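One contact in two related proteins. Structure 1 is xyloglucanase from Paenibacillus pabuli, which hydrolyses the glucan backbone of xyloglucan, a plant cell-wall polysaccharide, as a member of glycoside hydrolase family 5: PDB 2JEP (chain A, 1.40 Å), residues Met42-Asn47 and Ala81-Ile86. Structure 2 is cellulase from Uncultured bacterium: PDB 6XSO (chain B, 1.50 Å), residues Met29-Asn34 and Ala74-Ile79. One frame, after least-squares fit of the local backbone (RMSD 0.41 Å); residues are numbered along the deposited sequences.

Structure 1 (2JEP); sequences MGAGWN and AGFKSI.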
loop_
_atom_site.group_PDB
_atom_site.type_symbol
_atom_site.label_atom_id
_atom_site.label_comp_id
_atom_site.label_asym_id
_atom_site.label_seq_id
_atom_site.Cartn_x
_atom_site.Cartn_y
_atom_site.Cartn_z
ATOM N N MET A 42 -13.976 4.889 -1.228
ATOM C CA MET A 42 -12.526 5.111 -1.139
ATOM C C MET A 42 -11.960 5.899 -2.326
ATOM O O MET A 42 -10.870 6.460 -2.233
ATOM C CB MET A 42 -11.797 3.768 -1.001
ATOM C CG MET A 42 -11.983 3.175 0.401
ATOM S SD MET A 42 -11.125 1.607 0.621
ATOM C CE MET A 42 -9.414 2.168 0.767
ATOM N N GLY A 43 -12.654 5.891 -3.467
ATOM C CA GLY A 43 -12.232 6.678 -4.608
ATOM C C GLY A 43 -10.818 6.342 -5.032
ATOM O O GLY A 43 -10.436 5.168 -5.114
ATOM N N ALA A 44 -10.056 7.387 -5.364
ATOM C CA ALA A 44 -8.640 7.272 -5.687
ATOM C C ALA A 44 -7.864 7.563 -4.418
ATOM O O ALA A 44 -8.174 8.498 -3.667
ATOM C CB ALA A 44 -8.239 8.244 -6.788
ATOM N N GLY A 45 -6.859 6.754 -4.163
ATOM C CA GLY A 45 -6.003 6.956 -3.011
ATOM C C GLY A 45 -4.638 7.527 -3.322
ATOM O O GLY A 45 -4.200 7.553 -4.465
ATOM N N TRP A 46 -3.979 7.978 -2.264
ATOM C CA TRP A 46 -2.666 8.591 -2.364
ATOM C C TRP A 46 -1.828 8.131 -1.182
ATOM O O TRP A 46 -2.281 8.156 -0.041
ATOM C CB TRP A 46 -2.829 10.097 -2.398
ATOM C CG TRP A 46 -1.592 10.933 -2.523
ATOM C CD1 TRP A 46 -1.031 11.385 -3.665
ATOM C CD2 TRP A 46 -0.807 11.474 -1.439
ATOM N NE1 TRP A 46 0.071 12.195 -3.367
ATOM C CE2 TRP A 46 0.211 12.264 -2.004
ATOM C CE3 TRP A 46 -0.893 11.389 -0.042
ATOM C CZ2 TRP A 46 1.134 12.963 -1.220
ATOM C CZ3 TRP A 46 0.019 12.082 0.727
ATOM C CH2 TRP A 46 1.020 12.850 0.137
ATOM N N ASN A 47 -0.592 7.701 -1.449
ATOM C CA ASN A 47 0.332 7.297 -0.400
ATOM C C ASN A 47 1.138 8.468 0.109
ATOM O O ASN A 47 1.741 9.213 -0.674
ATOM C CB ASN A 47 1.372 6.309 -0.938
ATOM C CG ASN A 47 0.894 4.887 -1.018
ATOM O OD1 ASN A 47 1.021 4.122 -0.039
ATOM N ND2 ASN A 47 0.378 4.505 -2.190
ATOM N N ALA A 81 -7.227 17.982 -4.066
ATOM C CA ALA A 81 -6.948 17.448 -5.411
ATOM C C ALA A 81 -7.897 16.317 -5.799
ATOM O O ALA A 81 -7.865 15.926 -6.953
ATOM C CB ALA A 81 -5.497 16.960 -5.525
ATOM N N GLY A 82 -8.714 15.814 -4.866
ATOM C CA GLY A 82 -9.756 14.872 -5.161
ATOM C C GLY A 82 -9.561 13.468 -4.634
ATOM O O GLY A 82 -10.448 12.630 -4.769
ATOM N N PHE A 83 -8.409 13.200 -4.030
ATOM C CA PHE A 83 -8.163 11.877 -3.465
ATOM C C PHE A 83 -9.055 11.690 -2.230
ATOM O O PHE A 83 -9.205 12.612 -1.417
ATOM C CB PHE A 83 -6.684 11.743 -3.101
ATOM C CG PHE A 83 -5.762 11.787 -4.281
ATOM C CD1 PHE A 83 -5.506 10.637 -5.025
ATOM C CD2 PHE A 83 -5.133 12.948 -4.645
ATOM C CE1 PHE A 83 -4.643 10.652 -6.092
ATOM C CE2 PHE A 83 -4.255 12.989 -5.733
ATOM C CZ PHE A 83 -4.011 11.824 -6.455
ATOM N N LYS A 84 -9.603 10.485 -2.069
ATOM C CA LYS A 84 -10.530 10.181 -0.990
ATOM C C LYS A 84 -9.960 9.223 0.063
ATOM O O LYS A 84 -10.584 9.025 1.111
ATOM C CB LYS A 84 -11.829 9.623 -1.562
ATOM C CG LYS A 84 -12.717 10.709 -2.194
ATOM C CD LYS A 84 -13.985 10.093 -2.773
ATOM C CE LYS A 84 -14.994 11.192 -3.119
ATOM N NZ LYS A 84 -14.572 11.937 -4.333
ATOM N N SER A 85 -8.777 8.662 -0.194
ATOM C CA SER A 85 -8.121 7.746 0.721
ATOM C C SER A 85 -6.639 8.102 0.790
ATOM O O SER A 85 -6.031 8.464 -0.212
ATOM C CB SER A 85 -8.231 6.309 0.237
ATOM O OG SER A 85 -9.570 5.906 0.123
ATOM N N ILE A 86 -6.067 7.970 1.980
ATOM C CA ILE A 86 -4.647 8.170 2.216
ATOM C C ILE A 86 -4.065 6.883 2.790
ATOM O O ILE A 86 -4.553 6.409 3.817
ATOM C CB ILE A 86 -4.392 9.306 3.247
ATOM C CG1 ILE A 86 -5.164 10.574 2.872
ATOM C CG2 ILE A 86 -2.876 9.527 3.401
ATOM C CD1 ILE A 86 -4.640 11.238 1.633
HETATM O O HOH W 1 -11.179 9.990 -5.244
#
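S85 meets M42 through its hydroxyl: OG donates to M42 O at 2.7 Å, in the carbonyl plane and on a lone pair. The chain of M42 bends at chi3 (75°), which carries CE back to 3.8 Å from S85 OG. K84 lays CB 3.4 Å from M42 O before its chain leads away. A44 CB touches F83 CD1 at 4.0 Å. W46 sets CB 3.8 Å from F83 CD1 and, alongside I86, CE3 4.1 Å from I86 CD1. Backbone bonds K84 N to A44 O and W46 N to S85 O join the segments; a water links A44 N to G82 O. Further out, I390 touches A44 and F83, and D362 binds W46 NE1. G82 ends helix 72-80 in a Schellman motif, and strand 85-88 then completes the beta-alpha-beta crossover, parallel to strand 45-48 in the TIM barrel.

Structure 2 (6XSO); sequences MGVGWN and AGFGAI.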
loop_
_atom_site.group_PDB
_atom_site.type_symbol
_atom_site.label_atom_id
_atom_site.label_comp_id
_atom_site.label_asym_id
_atom_site.label_seq_id
_atom_site.Cartn_x
_atom_site.Cartn_y
_atom_site.Cartn_z
ATOM N N MET B 29 -13.533 4.725 -1.166
ATOM C CA MET B 29 -12.206 5.318 -1.080
ATOM C C MET B 29 -11.869 6.191 -2.289
ATOM O O MET B 29 -11.031 7.096 -2.178
ATOM C CB MET B 29 -11.151 4.226 -0.999
ATOM C CG MET B 29 -11.066 3.538 0.342
ATOM S SD MET B 29 -10.065 2.038 0.300
ATOM C CE MET B 29 -10.279 1.456 1.987
ATOM N N GLY B 30 -12.518 5.980 -3.428
ATOM C CA GLY B 30 -12.174 6.783 -4.592
ATOM C C GLY B 30 -10.769 6.463 -5.073
ATOM O O GLY B 30 -10.389 5.295 -5.226
ATOM N N VAL B 31 -9.989 7.518 -5.317
ATOM C CA VAL B 31 -8.573 7.384 -5.632
ATOM C C VAL B 31 -7.763 7.786 -4.409
ATOM O O VAL B 31 -8.054 8.799 -3.768
ATOM C CB VAL B 31 -8.109 8.185 -6.864
ATOM C CG1 VAL B 31 -8.541 7.469 -8.120
ATOM C CG2 VAL B 31 -8.591 9.625 -6.813
ATOM N N GLY B 32 -6.729 6.990 -4.118
ATOM C CA GLY B 32 -5.909 7.170 -2.941
ATOM C C GLY B 32 -4.459 7.495 -3.272
ATOM O O GLY B 32 -4.020 7.432 -4.423
ATOM N N TRP B 33 -3.706 7.807 -2.215
ATOM C CA TRP B 33 -2.302 8.162 -2.310
ATOM C C TRP B 33 -1.587 7.604 -1.092
ATOM O O TRP B 33 -2.181 7.497 -0.015
ATOM C CB TRP B 33 -2.145 9.668 -2.286
ATOM C CG TRP B 33 -0.731 10.167 -2.435
ATOM C CD1 TRP B 33 0.114 9.977 -3.499
ATOM C CD2 TRP B 33 -0.011 10.961 -1.490
ATOM N NE1 TRP B 33 1.308 10.621 -3.275
ATOM C CE2 TRP B 33 1.255 11.228 -2.045
ATOM C CE3 TRP B 33 -0.322 11.493 -0.233
ATOM C CZ2 TRP B 33 2.207 12.002 -1.385
ATOM C CZ3 TRP B 33 0.631 12.250 0.421
ATOM C CH2 TRP B 33 1.873 12.498 -0.152
ATOM N N ASN B 34 -0.303 7.266 -1.277
ATOM C CA ASN B 34 0.567 6.786 -0.208
ATOM C C ASN B 34 1.470 7.899 0.309
ATOM O O ASN B 34 2.238 8.491 -0.459
ATOM C CB ASN B 34 1.512 5.679 -0.693
ATOM C CG ASN B 34 0.869 4.357 -0.754
ATOM O OD1 ASN B 34 0.874 3.603 0.210
ATOM N ND2 ASN B 34 0.323 4.032 -1.918
ATOM N N ALA B 74 -7.955 18.192 -4.208
ATOM C CA ALA B 74 -7.594 17.729 -5.544
ATOM C C ALA B 74 -8.387 16.507 -5.968
ATOM O O ALA B 74 -8.247 16.067 -7.111
ATOM C CB ALA B 74 -6.093 17.450 -5.662
ATOM N N GLY B 75 -9.225 15.961 -5.092
ATOM C CA GLY B 75 -10.086 14.851 -5.453
ATOM C C GLY B 75 -9.731 13.500 -4.869
ATOM O O GLY B 75 -10.386 12.511 -5.217
ATOM N N PHE B 76 -8.719 13.409 -4.015
ATOM C CA PHE B 76 -8.361 12.143 -3.409
ATOM C C PHE B 76 -9.289 11.842 -2.243
ATOM O O PHE B 76 -9.778 12.744 -1.544
ATOM C CB PHE B 76 -6.881 12.163 -3.005
ATOM C CG PHE B 76 -5.963 12.101 -4.196
ATOM C CD1 PHE B 76 -5.483 10.882 -4.651
ATOM C CD2 PHE B 76 -5.670 13.233 -4.917
ATOM C CE1 PHE B 76 -4.685 10.802 -5.771
ATOM C CE2 PHE B 76 -4.881 13.164 -6.043
ATOM C CZ PHE B 76 -4.381 11.952 -6.469
ATOM N N GLY B 77 -9.541 10.546 -2.056
ATOM C CA GLY B 77 -10.528 10.097 -1.093
ATOM C C GLY B 77 -9.979 9.242 0.027
ATOM O O GLY B 77 -10.729 8.856 0.929
ATOM N N ALA B 78 -8.680 8.962 -0.007
ATOM C CA ALA B 78 -8.092 7.997 0.911
ATOM C C ALA B 78 -6.584 8.160 0.896
ATOM O O ALA B 78 -5.999 8.491 -0.139
ATOM C CB ALA B 78 -8.473 6.564 0.498
ATOM N N ILE B 79 -5.970 7.921 2.058
ATOM C CA ILE B 79 -4.525 7.987 2.223
ATOM C C ILE B 79 -4.074 6.687 2.887
ATOM O O ILE B 79 -4.618 6.304 3.929
ATOM C CB ILE B 79 -4.104 9.194 3.080
ATOM C CG1 ILE B 79 -4.680 10.527 2.572
ATOM C CG2 ILE B 79 -2.570 9.269 3.173
ATOM C CD1 ILE B 79 -4.142 11.010 1.230
HETATM O O HOH W 2 -11.363 10.020 -4.650
#
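A78 meets M29 through its methyl group, CB lying 3.9 Å from M29 CB. Beyond CG the chain of M29 runs extended (chi3 -176°). G77 brings its CA to 3.2 Å from M29 O in a CA-H...O contact. V31 has CG1 anti to the carbonyl carbon (chi1 -77°), which directs the other branch, CG2, to 4.0 Å from F76 CD1 and 3.8 Å from G75 O. W33 sets CB 4.3 Å from F76 CD1 and, alongside I79, CE3 4.1 Å from I79 CD1. Backbone bonds G77 N to V31 O and W33 N to A78 O join the segments; a water links V31 N to G75 O. Further out, I372 touches V31 and F76, M350 O binds W33 NE1, and G75 ends helix 66-73 in a Schellman motif.

How the two compare
A hydroxyl is lost where S85(A) gives way to A78(B). CB keeps its place and its touch on the carbonyl of M42(A) and of M29(B), but OG has no counterpart, and the 2.7 Å hydrogen bond from S85(A) OG to M42(A) O goes with it. The partner differs alongside. Chi3 passes from 75° in M42(A) to -176° in M29(B), straightening the chain, and the CE atoms stand 1.7 Å apart after superposition. M29(B) CE thus leaves the place beside the hydroxyl, which may answer its absence, while CB of M42(A) and of M29(B) still packs on CB of S85(A) and of A78(B).

The same carbonyl also loses the packing of a methylene where K84(A) is replaced by G77(B). The whole lysine chain from CB to NZ is absent, and with it the contacts of K84(A) CB with M42(A) O (3.4 Å) and of K84(A) CG with G82(A) O (3.9 Å). A positive charge is therefore missing, yet the backbone bond persists, from K84(A) N to A44(A) O and from G77(B) N to V31(B) O.

Apolar bulk is added at A44(A), which becomes V31(B). The CB atoms coincide, and CG1 and CG2 are new. V31(B) CG2 approaches G75(B) O at 3.8 Å, whereas A44(A) CB comes no nearer than 5.3 Å to G82(A) O. The touch on F83(A) and F76(B) is kept, as is the water between the segments.

W46(A) and W33(B) share a rotamer but differ in position: the CB atoms stand 0.8 Å apart after superposition, chi2 is 92° against 61°, and the CH2 atoms end 1.0 Å apart. The contact with I86(A) and I79(B), whose side chains keep their place, survives, but W33(B) vacates the positions of CD1, NE1, CE2 and CZ2 of W46(A).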